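Local coordinates for piwi domain-containing protein (Vanderwaltozyma polyspora, PDB 5THE) that belongs to the Argonaute family and probably acts in RNA-guided target cleavage, this C-terminal lobe holding the 5' end of a bound RNA strand, at residues Tyr200-Leu203 with Lys204-Thr207; Ser216-Trp220 with Asp221-Lys225; Leu249-Glu252 with Asn253-Leu257; Val37-Lys40 with Glu41-Phe44. One frame throughout, in Å; residues are numbered along the deposited sequence.

Interaction 1: residues Tyr200-Leu203 with Lys204-Thr207. With nucleotides of chain B.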
loop_
_atom_site.group_PDB
_atom_site.type_symbol
_atom_site.label_atom_id
_atom_site.label_comp_id
_atom_site.label_asym_id
_atom_site.label_seq_id
_atom_site.Cartn_x
_atom_site.Cartn_y
_atom_site.Cartn_z
ATOM N N TYR A 200 -14.584 -9.203 -11.206
ATOM C CA TYR A 200 -13.252 -8.963 -10.647
ATOM C C TYR A 200 -13.076 -9.668 -9.305
ATOM O O TYR A 200 -12.031 -10.280 -9.046
ATOM C CB TYR A 200 -13.015 -7.462 -10.496
ATOM C CG TYR A 200 -11.714 -7.088 -9.842
ATOM C CD1 TYR A 200 -11.628 -6.911 -8.465
ATOM C CD2 TYR A 200 -10.563 -6.876 -10.608
ATOM C CE1 TYR A 200 -10.425 -6.548 -7.865
ATOM C CE2 TYR A 200 -9.370 -6.516 -10.018
ATOM C CZ TYR A 200 -9.299 -6.345 -8.655
ATOM O OH TYR A 200 -8.093 -5.983 -8.073
ATOM N N ASP A 201 -14.078 -9.560 -8.421
ATOM C CA ASP A 201 -13.997 -10.193 -7.106
ATOM C C ASP A 201 -13.779 -11.687 -7.238
ATOM O O ASP A 201 -12.925 -12.269 -6.560
ATOM C CB ASP A 201 -15.274 -9.936 -6.301
ATOM C CG ASP A 201 -15.411 -8.497 -5.853
ATOM O OD1 ASP A 201 -14.451 -7.722 -6.024
ATOM O OD2 ASP A 201 -16.477 -8.149 -5.309
ATOM N N ARG A 202 -14.553 -12.321 -8.120
ATOM C CA ARG A 202 -14.445 -13.756 -8.308
ATOM C C ARG A 202 -13.108 -14.139 -8.934
ATOM O O ARG A 202 -12.523 -15.165 -8.573
ATOM C CB ARG A 202 -15.610 -14.245 -9.168
ATOM C CG ARG A 202 -15.749 -15.745 -9.188
ATOM C CD ARG A 202 -16.330 -16.229 -7.882
ATOM N NE ARG A 202 -16.500 -17.674 -7.861
ATOM C CZ ARG A 202 -17.015 -18.349 -6.837
ATOM N NH1 ARG A 202 -17.433 -17.708 -5.754
ATOM N NH2 ARG A 202 -17.116 -19.665 -6.898
ATOM N N LEU A 203 -12.617 -13.339 -9.883
ATOM C CA LEU A 203 -11.296 -13.610 -10.456
ATOM C C LEU A 203 -10.213 -13.618 -9.387
ATOM O O LEU A 203 -9.348 -14.502 -9.375
ATOM C CB LEU A 203 -10.953 -12.575 -11.519
ATOM C CG LEU A 203 -11.559 -12.794 -12.900
ATOM C CD1 LEU A 203 -11.174 -11.651 -13.798
ATOM C CD2 LEU A 203 -11.104 -14.130 -13.492
ATOM N N LYS A 204 -10.241 -12.636 -8.488
ATOM C CA LYS A 204 -9.254 -12.597 -7.418
ATOM C C LYS A 204 -9.506 -13.698 -6.399
ATOM O O LYS A 204 -8.561 -14.321 -5.902
ATOM C CB LYS A 204 -9.261 -11.216 -6.764
ATOM C CG LYS A 204 -8.814 -10.105 -7.725
ATOM C CD LYS A 204 -7.395 -10.362 -8.255
ATOM C CE LYS A 204 -6.837 -9.125 -8.950
ATOM N NZ LYS A 204 -5.434 -9.332 -9.470
ATOM N N TYR A 205 -10.776 -13.966 -6.098
ATOM C CA TYR A 205 -11.112 -15.048 -5.183
ATOM C C TYR A 205 -10.551 -16.374 -5.672
ATOM O O TYR A 205 -9.956 -17.132 -4.904
ATOM C CB TYR A 205 -12.623 -15.128 -5.039
ATOM C CG TYR A 205 -13.118 -16.265 -4.190
ATOM C CD1 TYR A 205 -13.101 -16.172 -2.808
ATOM C CD2 TYR A 205 -13.639 -17.418 -4.768
ATOM C CE1 TYR A 205 -13.578 -17.196 -2.018
ATOM C CE2 TYR A 205 -14.116 -18.455 -3.986
ATOM C CZ TYR A 205 -14.080 -18.333 -2.609
ATOM O OH TYR A 205 -14.548 -19.344 -1.804
ATOM N N ILE A 206 -10.728 -16.665 -6.957
ATOM C CA ILE A 206 -10.204 -17.901 -7.516
ATOM C C ILE A 206 -8.689 -17.853 -7.594
ATOM O O ILE A 206 -7.997 -18.781 -7.159
ATOM C CB ILE A 206 -10.821 -18.146 -8.898
ATOM C CG1 ILE A 206 -12.316 -18.457 -8.763
ATOM C CG2 ILE A 206 -10.096 -19.253 -9.612
ATOM C CD1 ILE A 206 -13.068 -18.280 -10.085
ATOM N N THR A 207 -8.149 -16.773 -8.156
ATOM C CA THR A 207 -6.747 -16.796 -8.548
ATOM C C THR A 207 -5.822 -16.473 -7.379
ATOM O O THR A 207 -4.795 -17.142 -7.211
ATOM C CB THR A 207 -6.530 -15.838 -9.712
ATOM O OG1 THR A 207 -7.573 -16.054 -10.675
ATOM C CG2 THR A 207 -5.185 -16.107 -10.370
ATOM O OP3 U B 1 -5.709 -5.535 -9.050
ATOM P P U B 1 -5.272 -5.627 -10.456
ATOM O OP1 U B 1 -5.081 -7.052 -10.824
ATOM O OP2 U B 1 -4.142 -4.710 -10.677
ATOM O "O5'" U B 1 -6.472 -5.137 -11.357
ATOM C "C5'" U B 1 -6.710 -3.756 -11.589
ATOM C "C4'" U B 1 -7.571 -3.605 -12.806
ATOM O "O4'" U B 1 -8.869 -4.224 -12.562
ATOM C "C3'" U B 1 -7.842 -2.175 -13.250
ATOM O "O3'" U B 1 -7.767 -2.115 -14.675
ATOM C "C2'" U B 1 -9.275 -1.921 -12.775
ATOM O "O2'" U B 1 -9.986 -0.965 -13.530
ATOM C "C1'" U B 1 -9.902 -3.312 -12.890
ATOM N N1 U B 1 -11.029 -3.523 -11.958
ATOM C C2 U B 1 -12.246 -3.875 -12.485
ATOM O O2 U B 1 -12.397 -4.041 -13.676
ATOM N N3 U B 1 -13.269 -4.041 -11.580
ATOM C C4 U B 1 -13.181 -3.890 -10.208
ATOM O O4 U B 1 -14.181 -4.083 -9.509
ATOM C C5 U B 1 -11.887 -3.508 -9.730
ATOM C C6 U B 1 -10.885 -3.335 -10.602
#
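Tyr200 and Lys204 meet one turn apart on helix 197-210, the helical part of a beta-alpha-beta unit with strands 185-191 and 215-219, consistent with the MID domain of Argonautes; together they hold the first nucleotide, U1 of chain B. Two contacts clasp the phenol ring between them. U1 C5 lies 3.5 Å above one face of the Tyr200 ring, over its centre, while Lys204 CG makes a CH-pi contact on the opposite face, 4.1 Å from the centroid. The polar tips take separate phosphate oxygens: Tyr200 OH donates to U1 OP3 at 2.6 Å, and Lys204 NZ to U1 OP1 at 2.7 Å, which should limit rotation of the phosphate. Asn215 OD1 is a further partner of that ammonium. Flat groups also pair farther along. Arg202 and Tyr205 run side by side with planes 29° apart, and Tyr205 CE2 sits over a guanidinium face, 3.8 Å from Arg202 NH1; Arg202 NE forms a salt bridge with Glu171. Helical i to i+4 backbone bonds link all four residue pairs, and Leu203 O accepts twice, from Thr207 N and, at 2.7 Å, from Thr207 OG1, which also bonds Tyr189 OH.

Interaction 2: residues Ser216-Trp220 with Asp221-Lys225. With nucleotides of chain B.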
loop_
_atom_site.group_PDB
_atom_site.type_symbol
_atom_site.label_atom_id
_atom_site.label_comp_id
_atom_site.label_asym_id
_atom_site.label_seq_id
_atom_site.Cartn_x
_atom_site.Cartn_y
_atom_site.Cartn_z
ATOM N N SER A 216 -2.555 -10.128 -12.730
ATOM C CA SER A 216 -3.052 -8.765 -12.763
ATOM C C SER A 216 -4.216 -8.693 -13.740
ATOM O O SER A 216 -4.284 -9.449 -14.715
ATOM C CB SER A 216 -1.962 -7.754 -13.192
ATOM O OG SER A 216 -0.821 -7.828 -12.353
ATOM N N CYS A 217 -5.126 -7.774 -13.472
ATOM C CA CYS A 217 -6.207 -7.471 -14.388
ATOM C C CYS A 217 -5.939 -6.176 -15.130
ATOM O O CYS A 217 -5.303 -5.250 -14.626
ATOM C CB CYS A 217 -7.540 -7.343 -13.657
ATOM S SG CYS A 217 -8.027 -8.872 -12.919
ATOM N N VAL A 218 -6.521 -6.094 -16.308
ATOM C CA VAL A 218 -6.369 -4.934 -17.159
ATOM C C VAL A 218 -7.695 -4.781 -17.899
ATOM O O VAL A 218 -8.272 -5.781 -18.336
ATOM C CB VAL A 218 -5.134 -5.195 -18.052
ATOM C CG1 VAL A 218 -5.467 -5.679 -19.443
ATOM C CG2 VAL A 218 -4.116 -4.108 -17.960
ATOM N N VAL A 219 -8.250 -3.565 -17.932
ATOM C CA VAL A 219 -9.458 -3.319 -18.719
ATOM C C VAL A 219 -9.042 -3.166 -20.174
ATOM O O VAL A 219 -8.155 -2.363 -20.499
ATOM C CB VAL A 219 -10.222 -2.076 -18.211
ATOM C CG1 VAL A 219 -11.447 -1.775 -19.090
ATOM C CG2 VAL A 219 -10.668 -2.283 -16.777
ATOM N N TRP A 220 -9.670 -3.959 -21.041
ATOM C CA TRP A 220 -9.267 -4.046 -22.441
ATOM C C TRP A 220 -9.315 -2.693 -23.144
ATOM O O TRP A 220 -8.414 -2.366 -23.924
ATOM C CB TRP A 220 -10.168 -5.052 -23.165
ATOM C CG TRP A 220 -9.920 -5.197 -24.647
ATOM C CD1 TRP A 220 -10.868 -5.192 -25.630
ATOM C CD2 TRP A 220 -8.653 -5.358 -25.316
ATOM N NE1 TRP A 220 -10.282 -5.357 -26.859
ATOM C CE2 TRP A 220 -8.924 -5.463 -26.699
ATOM C CE3 TRP A 220 -7.325 -5.435 -24.885
ATOM C CZ2 TRP A 220 -7.916 -5.637 -27.653
ATOM C CZ3 TRP A 220 -6.318 -5.598 -25.842
ATOM C CH2 TRP A 220 -6.625 -5.704 -27.209
ATOM N N ASP A 221 -10.355 -1.889 -22.898
ATOM C CA ASP A 221 -10.414 -0.603 -23.599
ATOM C C ASP A 221 -9.283 0.324 -23.181
ATOM O O ASP A 221 -8.938 1.238 -23.937
ATOM C CB ASP A 221 -11.763 0.089 -23.398
ATOM C CG ASP A 221 -12.886 -0.587 -24.190
ATOM O OD1 ASP A 221 -12.581 -1.278 -25.187
ATOM O OD2 ASP A 221 -14.072 -0.427 -23.820
ATOM N N ASN A 222 -8.673 0.083 -22.022
ATOM C CA ASN A 222 -7.465 0.810 -21.659
ATOM C C ASN A 222 -6.232 0.175 -22.283
ATOM O O ASN A 222 -5.443 0.851 -22.956
ATOM C CB ASN A 222 -7.302 0.848 -20.140
ATOM C CG ASN A 222 -8.377 1.635 -19.457
ATOM O OD1 ASN A 222 -8.959 2.547 -20.041
ATOM N ND2 ASN A 222 -8.652 1.291 -18.199
ATOM N N PHE A 223 -6.049 -1.124 -22.039
ATOM C CA PHE A 223 -4.854 -1.834 -22.484
ATOM C C PHE A 223 -4.657 -1.688 -23.984
ATOM O O PHE A 223 -3.535 -1.458 -24.454
ATOM C CB PHE A 223 -4.977 -3.312 -22.095
ATOM C CG PHE A 223 -3.738 -4.131 -22.352
ATOM C CD1 PHE A 223 -2.480 -3.622 -22.068
ATOM C CD2 PHE A 223 -3.836 -5.426 -22.850
ATOM C CE1 PHE A 223 -1.343 -4.381 -22.303
ATOM C CE2 PHE A 223 -2.696 -6.198 -23.077
ATOM C CZ PHE A 223 -1.450 -5.669 -22.800
ATOM N N LYS A 224 -5.746 -1.794 -24.749
ATOM C CA LYS A 224 -5.666 -1.774 -26.206
ATOM C C LYS A 224 -5.129 -0.458 -26.764
ATOM O O LYS A 224 -4.792 -0.405 -27.950
ATOM C CB LYS A 224 -7.050 -2.076 -26.800
ATOM C CG LYS A 224 -7.982 -0.889 -26.827
ATOM C CD LYS A 224 -9.415 -1.330 -27.113
ATOM C CE LYS A 224 -9.474 -2.351 -28.241
ATOM N NZ LYS A 224 -8.882 -1.835 -29.503
ATOM N N LYS A 225 -5.035 0.601 -25.955
ATOM C CA LYS A 225 -4.471 1.855 -26.448
ATOM C C LYS A 225 -2.965 1.764 -26.666
ATOM O O LYS A 225 -2.401 2.614 -27.356
ATOM C CB LYS A 225 -4.768 3.003 -25.476
ATOM C CG LYS A 225 -6.247 3.274 -25.230
ATOM C CD LYS A 225 -6.397 4.256 -24.085
ATOM C CE LYS A 225 -7.849 4.424 -23.702
ATOM N NZ LYS A 225 -8.071 5.369 -22.574
ATOM O OP3 U B 1 -5.709 -5.535 -9.050
ATOM P P U B 1 -5.272 -5.627 -10.456
ATOM O OP1 U B 1 -5.081 -7.052 -10.824
ATOM O OP2 U B 1 -4.142 -4.710 -10.677
ATOM O "O5'" U B 1 -6.472 -5.137 -11.357
ATOM C "C5'" U B 1 -6.710 -3.756 -11.589
ATOM C "C4'" U B 1 -7.571 -3.605 -12.806
ATOM O "O4'" U B 1 -8.869 -4.224 -12.562
ATOM C "C3'" U B 1 -7.842 -2.175 -13.250
ATOM O "O3'" U B 1 -7.767 -2.115 -14.675
ATOM C "C2'" U B 1 -9.275 -1.921 -12.775
ATOM O "O2'" U B 1 -9.986 -0.965 -13.530
ATOM C "C1'" U B 1 -9.902 -3.312 -12.890
ATOM N N1 U B 1 -11.029 -3.523 -11.958
ATOM C C2 U B 1 -12.246 -3.875 -12.485
ATOM O O2 U B 1 -12.397 -4.041 -13.676
ATOM N N3 U B 1 -13.269 -4.041 -11.580
ATOM C C4 U B 1 -13.181 -3.890 -10.208
ATOM O O4 U B 1 -14.181 -4.083 -9.509
ATOM C C5 U B 1 -11.887 -3.508 -9.730
ATOM C C6 U B 1 -10.885 -3.335 -10.602
ATOM P P A B 2 -7.335 -0.748 -15.400
ATOM O OP1 A B 2 -8.365 0.261 -15.045
ATOM O OP2 A B 2 -7.041 -1.081 -16.829
ATOM O "O5'" A B 2 -5.976 -0.333 -14.684
ATOM C "C5'" A B 2 -4.905 -1.269 -14.535
ATOM C "C4'" A B 2 -3.607 -0.562 -14.272
ATOM O "O4'" A B 2 -3.212 0.163 -15.457
ATOM C "C3'" A B 2 -3.644 0.509 -13.198
ATOM O "O3'" A B 2 -3.555 -0.024 -11.909
ATOM C "C2'" A B 2 -2.466 1.395 -13.578
ATOM O "O2'" A B 2 -1.243 0.754 -13.243
ATOM C "C1'" A B 2 -2.593 1.384 -15.094
ATOM N N9 A B 2 -3.456 2.463 -15.614
ATOM C C8 A B 2 -4.821 2.426 -15.759
ATOM N N7 A B 2 -5.331 3.500 -16.293
ATOM C C5 A B 2 -4.211 4.287 -16.542
ATOM C C6 A B 2 -4.090 5.555 -17.104
ATOM N N6 A B 2 -5.162 6.231 -17.520
ATOM N N1 A B 2 -2.840 6.083 -17.205
ATOM C C2 A B 2 -1.802 5.351 -16.766
ATOM N N3 A B 2 -1.793 4.129 -16.209
ATOM C C4 A B 2 -3.045 3.667 -16.126
#
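Trp220 and Lys224 meet at the turn where strand 215-219 runs into the short helix 220-223, in the part of the fold consistent with an Argonaute MID domain; Val219 is the N-cap. The tight part lies around the indole. Lys224 CB sits over the six-membered ring in a CH-pi contact, 3.5 Å from the centroid and 6° off its normal. A bend at chi3 (-44°) brings Lys224 CE to 3.4 Å from Trp220 NE1; a further bend at chi4 directs the ammonium to its salt-bridge partner Glu98. At the indole edge, in plane, Phe223 CD2 comes within 3.9 Å of Trp220 CZ3, and Val218 CG1 presses on Phe223 CB at 3.6 Å. Phe83 and helix 95-111 close this buried side.

The opposite character prevails at Asp221, which is exposed to solvent: its CB touches the Trp220 backbone, but the side chain starts out away from the strand. Along the strand itself, backbone amides of alternate residues address successive phosphates. Cys217 N donates to U1 OP1 of chain B at 2.7 Å, and Val219 N to A2 OP2 of chain B at 3.0 Å. The A2 phosphate thus lies by the start of the helix, whose dipole may favour it. The same A2 OP2 is gripped a second time, by Asn222 ND2 at 3.2 Å along an almost perfectly straight N-H...O line of 179°.

Interaction 3: residues Leu249-Glu252 with Asn253-Leu257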
loop_
_atom_site.group_PDB
_atom_site.type_symbol
_atom_site.label_atom_id
_atom_site.label_comp_id
_atom_site.label_asym_id
_atom_site.label_seq_id
_atom_site.Cartn_x
_atom_site.Cartn_y
_atom_site.Cartn_z
ATOM N N LEU A 249 13.878 4.555 -1.424
ATOM C CA LEU A 249 14.631 5.719 -0.987
ATOM C C LEU A 249 16.120 5.392 -1.015
ATOM O O LEU A 249 16.527 4.226 -1.033
ATOM C CB LEU A 249 14.207 6.138 0.422
ATOM C CG LEU A 249 12.713 6.387 0.594
ATOM C CD1 LEU A 249 12.452 6.968 1.977
ATOM C CD2 LEU A 249 12.219 7.319 -0.512
ATOM N N SER A 250 16.936 6.434 -1.012
ATOM C CA SER A 250 18.377 6.222 -0.974
ATOM C C SER A 250 18.782 5.539 0.326
ATOM O O SER A 250 18.053 5.546 1.321
ATOM C CB SER A 250 19.129 7.546 -1.098
ATOM O OG SER A 250 18.977 8.298 0.098
ATOM N N ILE A 251 19.979 4.950 0.295
ATOM C CA ILE A 251 20.581 4.353 1.486
ATOM C C ILE A 251 20.659 5.368 2.621
ATOM O O ILE A 251 20.343 5.059 3.775
ATOM C CB ILE A 251 21.970 3.785 1.141
ATOM C CG1 ILE A 251 21.810 2.464 0.381
ATOM C CG2 ILE A 251 22.851 3.656 2.410
ATOM C CD1 ILE A 251 23.118 1.796 0.006
ATOM N N GLU A 252 21.107 6.588 2.314
ATOM C CA GLU A 252 21.184 7.630 3.335
ATOM C C GLU A 252 19.828 7.844 4.003
ATOM O O GLU A 252 19.731 7.890 5.234
ATOM C CB GLU A 252 21.699 8.927 2.705
ATOM C CG GLU A 252 22.113 10.014 3.677
ATOM C CD GLU A 252 23.084 9.532 4.754
ATOM O OE1 GLU A 252 23.006 10.047 5.888
ATOM O OE2 GLU A 252 23.921 8.643 4.484
ATOM N N ASN A 253 18.762 7.947 3.202
ATOM C CA ASN A 253 17.426 8.144 3.755
ATOM C C ASN A 253 16.959 6.931 4.560
ATOM O O ASN A 253 16.302 7.084 5.598
ATOM C CB ASN A 253 16.431 8.442 2.629
ATOM C CG ASN A 253 16.631 9.813 2.011
ATOM O OD1 ASN A 253 16.946 9.928 0.833
ATOM N ND2 ASN A 253 16.423 10.861 2.802
ATOM N N ASN A 254 17.293 5.719 4.117
ATOM C CA ASN A 254 16.818 4.540 4.839
ATOM C C ASN A 254 17.435 4.413 6.228
ATOM O O ASN A 254 16.864 3.719 7.081
ATOM C CB ASN A 254 17.088 3.272 4.026
ATOM C CG ASN A 254 16.184 3.149 2.819
ATOM O OD1 ASN A 254 15.034 3.605 2.838
ATOM N ND2 ASN A 254 16.693 2.525 1.760
ATOM N N LYS A 255 18.574 5.063 6.475
ATOM C CA LYS A 255 19.184 5.030 7.805
ATOM C C LYS A 255 18.209 5.509 8.870
ATOM O O LYS A 255 18.237 5.025 10.008
ATOM C CB LYS A 255 20.453 5.892 7.828
ATOM C CG LYS A 255 21.590 5.310 7.017
ATOM C CD LYS A 255 22.776 6.231 6.980
ATOM C CE LYS A 255 23.943 5.575 6.260
ATOM N NZ LYS A 255 24.979 6.582 5.901
ATOM N N LEU A 256 17.333 6.443 8.509
ATOM C CA LEU A 256 16.315 6.917 9.432
ATOM C C LEU A 256 15.497 5.773 10.005
ATOM O O LEU A 256 15.029 5.848 11.144
ATOM C CB LEU A 256 15.404 7.902 8.708
ATOM C CG LEU A 256 14.728 8.941 9.590
ATOM C CD1 LEU A 256 15.755 9.902 10.171
ATOM C CD2 LEU A 256 13.689 9.674 8.765
ATOM N N LEU A 257 15.310 4.704 9.236
ATOM C CA LEU A 257 14.493 3.581 9.672
ATOM C C LEU A 257 15.337 2.378 10.069
ATOM O O LEU A 257 14.851 1.244 10.024
ATOM C CB LEU A 257 13.494 3.211 8.574
ATOM C CG LEU A 257 12.302 4.178 8.463
ATOM C CD1 LEU A 257 11.505 3.936 7.201
ATOM C CD2 LEU A 257 11.418 4.022 9.692
HETATM O O HOH W 1 13.537 2.718 0.827
#
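Ser250 and Asn253 turn their polar ends onto one another. With chi1 at 71°, Ser250 OG is placed between its own backbone N and carbonyl carbon, where it donates to Asn253 OD1 at 2.7 Å, approaching from above the amide's carbonyl plane. The same hydroxyl accepts from Asn253 N at 3.1 Å, so the serine and the asparagine are tied twice, once through the side chain and once through the backbone. Asn253 OD1 in turn accepts from Val36 N, which links this corner to the chain just before strand 37-38. Ser250 is thereby the N-cap of helix 251-254, a short helix following strand 248-249 within the Piwi family region. With an alanine here, Asn253 N would probably lose its capping acceptor, and the Asn253 amide, still held by Val36 N, would have one grip fewer. On the exposed flank Glu252 and Lys255 cross at a slant. The glutamate chain is bent at chi2 (51°) and the lysine is extended, and Lys255 NZ forms a salt bridge of 2.7 Å with Glu252 OE2 on the syn side, somewhat out of the carboxylate plane. Asn254, on the buried side, directs its amide back at Leu249: OD1 of Asn254 touches Leu249 CB at 3.6 Å and accepts a hydrogen bond from a water at 2.7 Å, and this water also accepts from Leu249 N.

Interaction 4: residues Val37-Lys40 with Glu41-Phe44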
loop_
_atom_site.group_PDB
_atom_site.type_symbol
_atom_site.label_atom_id
_atom_site.label_comp_id
_atom_site.label_asym_id
_atom_site.label_seq_id
_atom_site.Cartn_x
_atom_site.Cartn_y
_atom_site.Cartn_z
ATOM N N VAL A 37 14.842 9.724 -4.123
ATOM C CA VAL A 37 14.218 8.536 -4.694
ATOM C C VAL A 37 15.281 7.747 -5.444
ATOM O O VAL A 37 16.039 8.307 -6.237
ATOM C CB VAL A 37 13.045 8.911 -5.614
ATOM C CG1 VAL A 37 12.484 7.650 -6.279
ATOM C CG2 VAL A 37 11.942 9.626 -4.823
ATOM N N GLN A 38 15.349 6.446 -5.186
ATOM C CA GLN A 38 16.397 5.589 -5.729
ATOM C C GLN A 38 15.827 4.701 -6.828
ATOM O O GLN A 38 14.859 3.978 -6.593
ATOM C CB GLN A 38 17.003 4.718 -4.621
ATOM C CG GLN A 38 18.054 3.746 -5.121
ATOM C CD GLN A 38 19.355 4.449 -5.443
ATOM O OE1 GLN A 38 19.946 5.062 -4.575
ATOM N NE2 GLN A 38 19.795 4.377 -6.691
ATOM N N PHE A 39 16.444 4.737 -8.012
ATOM C CA PHE A 39 16.194 3.778 -9.081
ATOM C C PHE A 39 17.377 2.813 -9.168
ATOM O O PHE A 39 18.287 2.848 -8.335
ATOM C CB PHE A 39 15.945 4.510 -10.407
ATOM C CG PHE A 39 14.988 5.659 -10.287
ATOM C CD1 PHE A 39 13.634 5.436 -10.096
ATOM C CD2 PHE A 39 15.448 6.965 -10.343
ATOM C CE1 PHE A 39 12.749 6.505 -9.968
ATOM C CE2 PHE A 39 14.572 8.034 -10.218
ATOM C CZ PHE A 39 13.221 7.799 -10.033
ATOM N N LYS A 40 17.369 1.945 -10.182
ATOM C CA LYS A 40 18.441 0.959 -10.302
ATOM C C LYS A 40 19.811 1.627 -10.407
ATOM O O LYS A 40 20.754 1.247 -9.707
ATOM C CB LYS A 40 18.219 0.052 -11.514
ATOM C CG LYS A 40 19.163 -1.134 -11.508
ATOM C CD LYS A 40 18.971 -2.040 -12.712
ATOM C CE LYS A 40 19.381 -3.455 -12.349
ATOM N NZ LYS A 40 20.025 -4.154 -13.481
ATOM N N GLU A 41 19.944 2.617 -11.272
ATOM C CA GLU A 41 21.265 3.135 -11.620
ATOM C C GLU A 41 21.310 4.651 -11.548
ATOM O O GLU A 41 22.148 5.282 -12.196
ATOM C CB GLU A 41 21.679 2.663 -13.012
ATOM C CG GLU A 41 21.604 1.157 -13.188
ATOM C CD GLU A 41 22.119 0.699 -14.526
ATOM O OE1 GLU A 41 23.182 0.051 -14.554
ATOM O OE2 GLU A 41 21.466 0.997 -15.550
ATOM N N SER A 42 20.423 5.247 -10.763
ATOM C CA SER A 42 20.234 6.688 -10.771
ATOM C C SER A 42 19.308 7.040 -9.613
ATOM O O SER A 42 18.639 6.173 -9.045
ATOM C CB SER A 42 19.657 7.154 -12.115
ATOM O OG SER A 42 19.204 8.483 -12.052
ATOM N N THR A 43 19.287 8.313 -9.263
ATOM C CA THR A 43 18.431 8.796 -8.194
ATOM C C THR A 43 17.634 9.985 -8.703
ATOM O O THR A 43 17.949 10.572 -9.742
ATOM C CB THR A 43 19.244 9.215 -6.968
ATOM O OG1 THR A 43 20.097 10.297 -7.334
ATOM C CG2 THR A 43 20.111 8.082 -6.479
ATOM N N PHE A 44 16.592 10.343 -7.962
ATOM C CA PHE A 44 15.929 11.623 -8.165
ATOM C C PHE A 44 15.798 12.311 -6.817
ATOM O O PHE A 44 15.057 11.846 -5.949
ATOM C CB PHE A 44 14.562 11.461 -8.822
ATOM C CG PHE A 44 13.782 12.732 -8.860
ATOM C CD1 PHE A 44 14.388 13.908 -9.282
ATOM C CD2 PHE A 44 12.454 12.765 -8.465
ATOM C CE1 PHE A 44 13.688 15.099 -9.311
ATOM C CE2 PHE A 44 11.742 13.959 -8.494
ATOM C CZ PHE A 44 12.361 15.129 -8.922
#
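Gln38 and Thr43 face each other as a non-hydrogen-bonded pair in the beta hairpin of strands 37-38 and 43-44. The glutamine starts at CB, on the sheet face it shares with Thr43. Its CG stands opposite the backbone N (chi1 177°), and the chain then folds at chi2 (75°), carrying the amide back across the hairpin. CD lies 3.9 Å from Thr43 CG2. Of the two tips, OE1 rests on that methyl, at 3.6 Å from Thr43 CG2, while NE2 swings to the backbone and donates to Phe39 O over 2.7 Å, nearly straight at 171° and with the acceptor almost in the amide plane of Gln38. Replacing Gln38 by an alanine would probably leave the Phe39 carbonyl without this donor and uncover the Thr43 methyl. Phe39, where the connection begins, donates from its N to Ser42 O at 2.8 Å and closes the turn. On the hairpin face of Val37 and Phe44, Phe39 CE2 meets Phe44 CB at 3.7 Å, the latter coming to the ring's edge; His67 stacks with the same ring and Trp62 meets it at a steep angle. Val37 and Phe44 form the hydrogen-bonded pair, and Val37 O takes both Phe44 N at 2.7 Å and a CA-H...O contact from Thr43 CA at 3.1 Å.

The four contacts fall into two clusters. Interactions 1 and 2, centres 17 Å apart, follow one another along the chain and build a single RNA site: helix 197-210 and strand 215-219 converge on the U1 phosphate of chain B, whose OP1 takes a donor from each. They touch directly, with Tyr200 CD2 4.0 Å from Cys217 SG. Interactions 3 and 4, centres 13 Å apart, meet through strands 37-38 and 248-249 of one small antiparallel sheet, Gln38 CB lying 3.7 Å from Leu249 O. This second cluster stays clear of the RNA, its nearest atoms about 14 and 13 Å away, and the centres of interactions 1 and 3 are 37 Å apart.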